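Side-chain contacts in embryonic developmental protein tofu-6 (Caenorhabditis elegans, PDB 7OCX), which probably takes part in 21U-RNA (piRNA) biogenesis, its RNA recognition motif domain pairing with protein PID-3 in the assembly of the PETISCO complex: residues A11-D16 and L59-M64; K26-W31 and E85-K90; Q38-V43 and D71-N76. All blocks are in the same frame, centred on the assembly; numbering follows the deposited sequence.

Interaction 1. Residues A11-D16 and L59-M64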
loop_
_atom_site.group_PDB
_atom_site.type_symbol
_atom_site.label_atom_id
_atom_site.label_comp_id
_atom_site.label_asym_id
_atom_site.label_seq_id
_atom_site.Cartn_x
_atom_site.Cartn_y
_atom_site.Cartn_z
ATOM N N ALA C 11 -24.783 0.463 4.318
ATOM C CA ALA C 11 -23.359 0.668 4.544
ATOM C C ALA C 11 -22.584 -0.583 4.947
ATOM O O ALA C 11 -22.841 -1.184 5.989
ATOM C CB ALA C 11 -23.165 1.749 5.613
ATOM N N TYR C 12 -21.592 -0.933 4.131
ATOM C CA TYR C 12 -20.848 -2.174 4.292
ATOM C C TYR C 12 -19.468 -1.914 4.884
ATOM O O TYR C 12 -18.725 -1.055 4.398
ATOM C CB TYR C 12 -20.675 -2.883 2.951
ATOM C CG TYR C 12 -20.171 -4.303 3.077
ATOM C CD1 TYR C 12 -21.048 -5.353 3.306
ATOM C CD2 TYR C 12 -18.812 -4.588 3.008
ATOM C CE1 TYR C 12 -20.590 -6.653 3.422
ATOM C CE2 TYR C 12 -18.341 -5.887 3.134
ATOM C CZ TYR C 12 -19.233 -6.912 3.348
ATOM O OH TYR C 12 -18.760 -8.194 3.483
ATOM N N TYR C 13 -19.103 -2.703 5.885
ATOM C CA TYR C 13 -17.809 -2.591 6.532
ATOM C C TYR C 13 -17.022 -3.890 6.412
ATOM O O TYR C 13 -17.600 -4.979 6.362
ATOM C CB TYR C 13 -18.000 -2.261 7.984
ATOM C CG TYR C 13 -18.641 -0.911 8.215
ATOM C CD1 TYR C 13 -17.941 0.261 7.965
ATOM C CD2 TYR C 13 -19.941 -0.811 8.690
ATOM C CE1 TYR C 13 -18.512 1.502 8.206
ATOM C CE2 TYR C 13 -20.525 0.426 8.923
ATOM C CZ TYR C 13 -19.803 1.577 8.677
ATOM O OH TYR C 13 -20.372 2.812 8.907
ATOM N N LEU C 14 -15.697 -3.765 6.382
ATOM C CA LEU C 14 -14.828 -4.934 6.314
ATOM C C LEU C 14 -15.363 -6.039 7.213
ATOM O O LEU C 14 -15.558 -5.849 8.418
ATOM C CB LEU C 14 -13.411 -4.577 6.741
ATOM C CG LEU C 14 -12.376 -5.702 6.684
ATOM C CD1 LEU C 14 -12.346 -6.385 5.311
ATOM C CD2 LEU C 14 -11.010 -5.165 7.090
ATOM N N LYS C 15 -15.618 -7.193 6.616
ATOM C CA LYS C 15 -16.173 -8.324 7.336
ATOM C C LYS C 15 -15.336 -8.660 8.559
ATOM O O LYS C 15 -14.110 -8.767 8.476
ATOM C CB LYS C 15 -16.236 -9.511 6.378
ATOM C CG LYS C 15 -16.946 -10.709 6.926
ATOM C CD LYS C 15 -17.170 -11.739 5.848
ATOM C CE LYS C 15 -17.893 -12.940 6.421
ATOM N NZ LYS C 15 -18.173 -13.922 5.356
ATOM N N ASP C 16 -16.018 -8.807 9.700
ATOM C CA ASP C 16 -15.480 -9.214 10.997
ATOM C C ASP C 16 -14.501 -8.215 11.613
ATOM O O ASP C 16 -13.785 -8.570 12.564
ATOM C CB ASP C 16 -14.814 -10.591 10.901
ATOM C CG ASP C 16 -15.790 -11.696 10.479
ATOM O OD1 ASP C 16 -17.009 -11.542 10.723
ATOM O OD2 ASP C 16 -15.338 -12.718 9.910
ATOM N N LEU C 59 -23.940 4.992 23.291
ATOM C CA LEU C 59 -23.855 3.859 22.373
ATOM C C LEU C 59 -22.966 4.204 21.188
ATOM O O LEU C 59 -23.002 5.331 20.682
ATOM C CB LEU C 59 -25.223 3.467 21.841
ATOM C CG LEU C 59 -26.149 2.692 22.773
ATOM C CD1 LEU C 59 -26.404 3.415 24.083
ATOM C CD2 LEU C 59 -27.439 2.431 21.999
ATOM N N GLY C 60 -22.219 3.212 20.697
ATOM C CA GLY C 60 -21.214 3.495 19.699
ATOM C C GLY C 60 -20.937 2.349 18.753
ATOM O O GLY C 60 -21.541 1.274 18.813
ATOM N N PHE C 61 -19.996 2.620 17.862
ATOM C CA PHE C 61 -19.629 1.720 16.786
ATOM C C PHE C 61 -18.169 2.003 16.497
ATOM O O PHE C 61 -17.755 3.163 16.452
ATOM C CB PHE C 61 -20.479 1.970 15.556
ATOM C CG PHE C 61 -20.032 1.232 14.379
ATOM C CD1 PHE C 61 -20.227 -0.148 14.303
ATOM C CD2 PHE C 61 -19.444 1.891 13.328
ATOM C CE1 PHE C 61 -19.820 -0.860 13.196
ATOM C CE2 PHE C 61 -19.070 1.200 12.229
ATOM C CZ PHE C 61 -19.256 -0.190 12.156
ATOM N N VAL C 62 -17.388 0.945 16.359
ATOM C CA VAL C 62 -15.973 1.049 16.039
ATOM C C VAL C 62 -15.651 0.002 14.987
ATOM O O VAL C 62 -16.040 -1.156 15.140
ATOM C CB VAL C 62 -15.076 0.828 17.272
ATOM C CG1 VAL C 62 -13.621 0.825 16.863
ATOM C CG2 VAL C 62 -15.310 1.907 18.265
ATOM N N ASN C 63 -14.938 0.403 13.929
ATOM C CA ASN C 63 -14.447 -0.535 12.926
ATOM C C ASN C 63 -12.925 -0.453 12.947
ATOM O O ASN C 63 -12.359 0.637 12.791
ATOM C CB ASN C 63 -15.042 -0.229 11.536
ATOM C CG ASN C 63 -14.865 -1.391 10.560
ATOM O OD1 ASN C 63 -15.634 -2.357 10.614
ATOM N ND2 ASN C 63 -13.946 -1.265 9.603
ATOM N N MET C 64 -12.274 -1.595 13.144
ATOM C CA MET C 64 -10.827 -1.603 13.080
ATOM C C MET C 64 -10.370 -1.623 11.626
ATOM O O MET C 64 -11.130 -1.934 10.705
ATOM C CB MET C 64 -10.249 -2.784 13.847
ATOM C CG MET C 64 -10.658 -2.903 15.307
ATOM S SD MET C 64 -10.327 -1.453 16.284
ATOM C CE MET C 64 -8.536 -1.573 16.475
#
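With Y13 CG turned opposite its own carbonyl carbon (chi1 -64°) and F61 CG opposite its backbone N (chi1 172°), the two rings reach each other between the N-terminal loop and strand 57-64. The far end of the F61 ring comes in over one face of Y13, off-centre: F61 CZ lies 3.5 Å from Y13 CE2, and F61 CE2 is 3.6 Å from Y13 CZ. The ring planes make 46° with centroids 4.8 Å apart, an oblique meeting. Beside them N63, modelled in two conformers, brings its OD1 to 3.5 Å from Y13 CB in one of these, so that touch is less certain. The sequence LGFVNM is consistent with RNP1 of an RNA recognition motif, F61 probably taking one of its aromatic positions, on the sheet face that commonly receives RNA. Y13 also rests on Y45 of strand 43-51, while H94 meets F61 edge-to-face. No hydrogen bond joins the two segments; the contact is held by aromatic and apolar surface, and Y13 lying against F61 probably limits what else could stack there, a nucleobase included.

Interaction 2. Residues K26-W31 and E85-K90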
loop_
_atom_site.group_PDB
_atom_site.type_symbol
_atom_site.label_atom_id
_atom_site.label_comp_id
_atom_site.label_asym_id
_atom_site.label_seq_id
_atom_site.Cartn_x
_atom_site.Cartn_y
_atom_site.Cartn_z
ATOM N N LYS C 26 -20.944 8.826 29.917
ATOM C CA LYS C 26 -21.706 9.941 29.357
ATOM C C LYS C 26 -20.814 11.080 28.883
ATOM O O LYS C 26 -21.204 11.840 27.988
ATOM C CB LYS C 26 -22.693 10.481 30.397
ATOM N N ALA C 27 -19.636 11.228 29.477
ATOM C CA ALA C 27 -18.761 12.365 29.220
ATOM C C ALA C 27 -17.840 12.152 28.027
ATOM O O ALA C 27 -17.087 13.065 27.674
ATOM C CB ALA C 27 -17.911 12.661 30.459
ATOM N N TRP C 28 -17.859 10.971 27.414
ATOM C CA TRP C 28 -16.930 10.675 26.333
ATOM C C TRP C 28 -17.461 11.281 25.040
ATOM O O TRP C 28 -18.672 11.445 24.851
ATOM C CB TRP C 28 -16.802 9.162 26.141
ATOM C CG TRP C 28 -15.930 8.482 27.124
ATOM C CD1 TRP C 28 -15.635 8.907 28.389
ATOM C CD2 TRP C 28 -15.345 7.184 26.991
ATOM N NE1 TRP C 28 -14.857 7.978 29.029
ATOM C CE2 TRP C 28 -14.669 6.907 28.196
ATOM C CE3 TRP C 28 -15.309 6.239 25.959
ATOM C CZ2 TRP C 28 -13.960 5.723 28.402
ATOM C CZ3 TRP C 28 -14.608 5.056 26.161
ATOM C CH2 TRP C 28 -13.948 4.808 27.379
ATOM N N ASN C 29 -16.541 11.594 24.136
ATOM C CA ASN C 29 -16.894 11.932 22.768
ATOM C C ASN C 29 -16.227 10.855 21.889
ATOM O O ASN C 29 -15.642 9.889 22.391
ATOM C CB ASN C 29 -16.461 13.367 22.483
ATOM C CG ASN C 29 -14.985 13.504 22.196
ATOM O OD1 ASN C 29 -14.200 12.605 22.436
ATOM N ND2 ASN C 29 -14.590 14.711 21.814
ATOM N N ASP C 30 -16.323 11.024 20.576
ATOM C CA ASP C 30 -15.812 9.994 19.687
ATOM C C ASP C 30 -14.296 9.872 19.769
ATOM O O ASP C 30 -13.757 8.785 19.515
ATOM C CB ASP C 30 -16.254 10.267 18.256
ATOM C CG ASP C 30 -15.942 11.672 17.795
ATOM O OD1 ASP C 30 -15.485 12.515 18.616
ATOM O OD2 ASP C 30 -16.143 11.919 16.583
ATOM N N TRP C 31 -13.588 10.955 20.113
ATOM C CA TRP C 31 -12.143 10.837 20.283
ATOM C C TRP C 31 -11.773 10.014 21.511
ATOM O O TRP C 31 -10.783 9.281 21.479
ATOM C CB TRP C 31 -11.473 12.199 20.343
ATOM C CG TRP C 31 -11.430 12.877 19.035
ATOM C CD1 TRP C 31 -12.221 13.914 18.627
ATOM C CD2 TRP C 31 -10.595 12.545 17.910
ATOM N NE1 TRP C 31 -11.907 14.274 17.344
ATOM C CE2 TRP C 31 -10.923 13.439 16.874
ATOM C CE3 TRP C 31 -9.599 11.582 17.683
ATOM C CZ2 TRP C 31 -10.279 13.423 15.640
ATOM C CZ3 TRP C 31 -8.973 11.543 16.448
ATOM C CH2 TRP C 31 -9.321 12.446 15.434
ATOM N N GLU C 85 -9.640 1.282 33.607
ATOM C CA GLU C 85 -9.391 1.720 34.976
ATOM C C GLU C 85 -10.587 2.427 35.595
ATOM O O GLU C 85 -10.615 2.587 36.820
ATOM C CB GLU C 85 -8.167 2.642 35.030
ATOM N N ASN C 86 -11.576 2.831 34.788
ATOM C CA ASN C 86 -12.761 3.497 35.318
ATOM C C ASN C 86 -13.935 3.426 34.340
ATOM O O ASN C 86 -14.821 4.287 34.366
ATOM C CB ASN C 86 -12.402 4.951 35.670
ATOM C CG ASN C 86 -11.738 5.698 34.518
ATOM O OD1 ASN C 86 -11.178 5.092 33.604
ATOM N ND2 ASN C 86 -11.752 7.028 34.591
ATOM N N PHE C 87 -13.973 2.385 33.503
ATOM C CA PHE C 87 -15.078 2.167 32.576
ATOM C C PHE C 87 -15.196 0.678 32.251
ATOM O O PHE C 87 -14.275 -0.102 32.507
ATOM C CB PHE C 87 -14.904 2.971 31.268
ATOM C CG PHE C 87 -13.686 2.582 30.463
ATOM C CD1 PHE C 87 -13.732 1.524 29.571
ATOM C CD2 PHE C 87 -12.498 3.286 30.594
ATOM C CE1 PHE C 87 -12.611 1.157 28.832
ATOM C CE2 PHE C 87 -11.377 2.933 29.855
ATOM C CZ PHE C 87 -11.437 1.865 28.966
ATOM N N THR C 88 -16.344 0.293 31.675
ATOM C CA THR C 88 -16.556 -1.082 31.207
ATOM C C THR C 88 -17.446 -1.041 29.971
ATOM O O THR C 88 -18.624 -0.689 30.074
ATOM C CB THR C 88 -17.204 -1.932 32.299
ATOM O OG1 THR C 88 -16.223 -2.318 33.270
ATOM C CG2 THR C 88 -17.832 -3.200 31.712
ATOM N N LEU C 89 -16.917 -1.437 28.814
ATOM C CA LEU C 89 -17.674 -1.356 27.573
ATOM C C LEU C 89 -18.226 -2.718 27.178
ATOM O O LEU C 89 -17.539 -3.735 27.293
ATOM C CB LEU C 89 -16.805 -0.817 26.440
ATOM C CG LEU C 89 -16.233 0.564 26.746
ATOM C CD1 LEU C 89 -15.126 0.858 25.726
ATOM C CD2 LEU C 89 -17.299 1.644 26.773
ATOM N N LYS C 90 -19.477 -2.737 26.725
ATOM C CA LYS C 90 -20.100 -3.954 26.215
ATOM C C LYS C 90 -19.852 -3.982 24.708
ATOM O O LYS C 90 -20.308 -3.096 23.977
ATOM C CB LYS C 90 -21.587 -3.989 26.568
#
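F87 leaves its backbone with CG between the backbone N and the carbonyl carbon (chi1 63°), and from CB outward its ring lays one face against the edge of the W28 indole. F87 CB is already 4.1 Å from W28 CZ2. F87 CG follows at 3.8 Å from the same CZ2, and F87 CD2 makes the closest approach to it, 3.6 Å. CG and CD2 meet W28 CH2 as well as CZ2; toward the far end CH2 is the nearer of the two, with F87 CE2 4.0 Å and F87 CZ 4.2 Å from W28 CH2. W28 CH2 sits over the middle of the F87 face, 3.7 Å above the plane. The result is a T-shaped (edge-to-face) pair, the six-membered ring of W28 presenting its edge, with the planes at 73°. Within the RNA recognition motif this joins the turn leading into helix 30-38 to strand 87-93, which lies beside strand 18-25 in the sheet. Both aromatic side chains also touch V36 of that helix. L89, two residues farther along the strand, adds a looser apolar touch, its CD1 4.3 Å from W28 CZ3. Right after W28, whose backbone O accepts a bond from Q58 NE2, N29 takes the N-cap position of helix 30-38. D30 OD2, in the first turn, forms salt bridges with R47 and with K56 of the neighbouring PID-3 chain.

Interaction 3. Residues Q38-V43 and D71-N76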
loop_
_atom_site.group_PDB
_atom_site.type_symbol
_atom_site.label_atom_id
_atom_site.label_comp_id
_atom_site.label_asym_id
_atom_site.label_seq_id
_atom_site.Cartn_x
_atom_site.Cartn_y
_atom_site.Cartn_z
ATOM N N GLN C 38 -7.703 2.530 19.671
ATOM C CA GLN C 38 -6.403 2.668 19.039
ATOM C C GLN C 38 -5.312 1.863 19.742
ATOM O O GLN C 38 -4.298 1.526 19.119
ATOM C CB GLN C 38 -5.991 4.132 19.013
ATOM C CG GLN C 38 -5.153 4.477 17.842
ATOM C CD GLN C 38 -4.284 5.673 18.133
ATOM O OE1 GLN C 38 -4.424 6.318 19.174
ATOM N NE2 GLN C 38 -3.369 5.972 17.223
ATOM N N ASN C 39 -5.447 1.609 21.048
ATOM C CA ASN C 39 -4.423 0.825 21.737
ATOM C C ASN C 39 -4.310 -0.597 21.205
ATOM O O ASN C 39 -3.306 -1.268 21.470
ATOM C CB ASN C 39 -4.689 0.760 23.242
ATOM C CG ASN C 39 -4.548 2.091 23.950
ATOM O OD1 ASN C 39 -3.685 2.908 23.618
ATOM N ND2 ASN C 39 -5.426 2.332 24.916
ATOM N N PHE C 40 -5.323 -1.086 20.498
ATOM C CA PHE C 40 -5.340 -2.439 19.954
ATOM C C PHE C 40 -4.960 -2.500 18.488
ATOM O O PHE C 40 -4.737 -3.601 17.966
ATOM C CB PHE C 40 -6.732 -3.050 20.152
ATOM C CG PHE C 40 -7.169 -3.056 21.580
ATOM C CD1 PHE C 40 -8.159 -2.201 22.014
ATOM C CD2 PHE C 40 -6.575 -3.915 22.495
ATOM C CE1 PHE C 40 -8.554 -2.193 23.334
ATOM C CE2 PHE C 40 -6.968 -3.919 23.818
ATOM C CZ PHE C 40 -7.958 -3.052 24.239
ATOM N N GLY C 41 -4.884 -1.367 17.818
ATOM C CA GLY C 41 -4.544 -1.349 16.412
ATOM C C GLY C 41 -5.114 -0.123 15.730
ATOM O O GLY C 41 -5.722 0.746 16.353
ATOM N N LYS C 42 -4.881 -0.063 14.428
ATOM C CA LYS C 42 -5.385 1.046 13.656
ATOM C C LYS C 42 -6.910 0.984 13.588
ATOM O O LYS C 42 -7.520 -0.086 13.580
ATOM C CB LYS C 42 -4.770 1.055 12.257
ATOM C CG LYS C 42 -3.250 1.266 12.231
ATOM C CD LYS C 42 -2.725 1.134 10.798
ATOM C CE LYS C 42 -1.231 1.409 10.692
ATOM N NZ LYS C 42 -0.433 0.404 11.374
ATOM N N VAL C 43 -7.528 2.158 13.590
ATOM C CA VAL C 43 -8.980 2.302 13.625
ATOM C C VAL C 43 -9.454 2.910 12.319
ATOM O O VAL C 43 -8.975 3.974 11.915
ATOM C CB VAL C 43 -9.426 3.179 14.810
ATOM C CG1 VAL C 43 -10.933 3.385 14.788
ATOM C CG2 VAL C 43 -8.971 2.565 16.147
ATOM N N ASP C 71 -9.234 -8.812 15.996
ATOM C CA ASP C 71 -8.942 -9.990 16.806
ATOM C C ASP C 71 -8.149 -9.619 18.061
ATOM O O ASP C 71 -8.396 -10.176 19.138
ATOM C CB ASP C 71 -8.188 -11.047 15.989
ATOM C CG ASP C 71 -9.090 -11.777 14.993
ATOM O OD1 ASP C 71 -10.331 -11.708 15.140
ATOM O OD2 ASP C 71 -8.571 -12.505 14.129
ATOM N N GLU C 72 -7.191 -8.682 17.947
ATOM C CA GLU C 72 -6.469 -8.230 19.141
ATOM C C GLU C 72 -7.399 -7.553 20.142
ATOM O O GLU C 72 -7.135 -7.581 21.349
ATOM C CB GLU C 72 -5.320 -7.278 18.778
ATOM C CG GLU C 72 -4.252 -7.845 17.836
ATOM C CD GLU C 72 -2.979 -8.286 18.569
ATOM O OE1 GLU C 72 -2.293 -9.205 18.076
ATOM O OE2 GLU C 72 -2.645 -7.693 19.621
ATOM N N VAL C 73 -8.479 -6.923 19.670
ATOM C CA VAL C 73 -9.522 -6.467 20.584
ATOM C C VAL C 73 -10.208 -7.657 21.236
ATOM O O VAL C 73 -10.278 -7.757 22.467
ATOM C CB VAL C 73 -10.540 -5.574 19.851
ATOM C CG1 VAL C 73 -11.757 -5.331 20.727
ATOM C CG2 VAL C 73 -9.897 -4.261 19.475
ATOM N N ARG C 74 -10.716 -8.586 20.421
ATOM C CA ARG C 74 -11.388 -9.764 20.962
ATOM C C ARG C 74 -10.523 -10.478 21.999
ATOM O O ARG C 74 -11.060 -11.116 22.915
ATOM C CB ARG C 74 -11.782 -10.708 19.813
ATOM C CG ARG C 74 -12.838 -10.111 18.854
ATOM C CD ARG C 74 -13.403 -11.099 17.819
ATOM N NE ARG C 74 -14.414 -10.453 16.989
ATOM C CZ ARG C 74 -14.190 -9.853 15.829
ATOM N NH1 ARG C 74 -13.024 -9.944 15.211
ATOM N NH2 ARG C 74 -15.160 -9.126 15.285
ATOM N N LYS C 75 -9.189 -10.367 21.891
ATOM C CA LYS C 75 -8.317 -11.035 22.861
ATOM C C LYS C 75 -8.415 -10.412 24.250
ATOM O O LYS C 75 -8.417 -11.135 25.255
ATOM C CB LYS C 75 -6.846 -11.015 22.429
ATOM C CG LYS C 75 -6.458 -11.929 21.284
ATOM C CD LYS C 75 -5.002 -11.715 20.862
ATOM C CE LYS C 75 -4.899 -11.392 19.374
ATOM N NZ LYS C 75 -4.579 -12.580 18.519
ATOM N N ASN C 76 -8.454 -9.075 24.332
ATOM C CA ASN C 76 -8.436 -8.394 25.620
ATOM C C ASN C 76 -9.813 -8.291 26.253
ATOM O O ASN C 76 -9.967 -7.603 27.267
ATOM C CB ASN C 76 -7.844 -6.989 25.498
ATOM C CG ASN C 76 -6.420 -6.999 24.997
ATOM O OD1 ASN C 76 -6.118 -7.616 23.976
ATOM N ND2 ASN C 76 -5.518 -6.381 25.761
#
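On the helix 67-75 against which F40 packs through V73, NH1 of R74 is held by two oxygens, OD1 of D71 and the backbone O of D16. R74 NH1 stands 3.2 Å from D71 OD1 with an angle of 144° at the hydrogen; this salt bridge lies near the guanidinium plane and reaches OD1 on its anti side, tilted out of the carboxylate plane. Across the contact itself the work is apolar. F40 CG points opposite its own carbonyl carbon (chi1 -56°), which swings the ring against the helix so that one face looks at the V73 backbone around CA. V73 CG2 comes in at 3.5 Å from F40 CB and 3.7 Å from F40 CG. At the end of the helix N76 CB meets the ring margin, 3.6 Å from F40 CE2, while E72 CB lies 3.8 Å from F40 O. Cutting F40 back to an alanine would leave CB against V73 CG2 but is likely to strip the ring from over V73 CA and from beside N76, opening a gap between loop and helix. G41 follows; at its backbone angles a CB would be jammed against the F40 carbonyl oxygen, and the chain turns into strand 43-51. V73 reaches F37 of helix 30-38 as well as F19 of strand 18-25, so the contact joins the loop that follows helix 30-38 to helix 67-75, over the sheet, while R74 NH2 pairs with D93 of strand 87-93.

From the N terminus, interaction 1 brings the residues ahead of strand 18-25 onto strand 57-64, closing a loop that holds strand 18-25, helix 30-38 and strand 43-51. Inside that loop both other contacts begin, and both end beyond it, so each crosses interaction 1. Interaction 2 opens before helix 30-38 and closes at strand 87-93; interaction 3, from the end of the same helix to helix 67-75, lies wholly within that span. Interactions 1 and 3 touch directly, M64 CE packing 3.4 Å from K42 O. Interaction 2 stands apart, its centre about 18 Å from that of interaction 1 on the opposite side of the chain's centre, though both reach the same sheet.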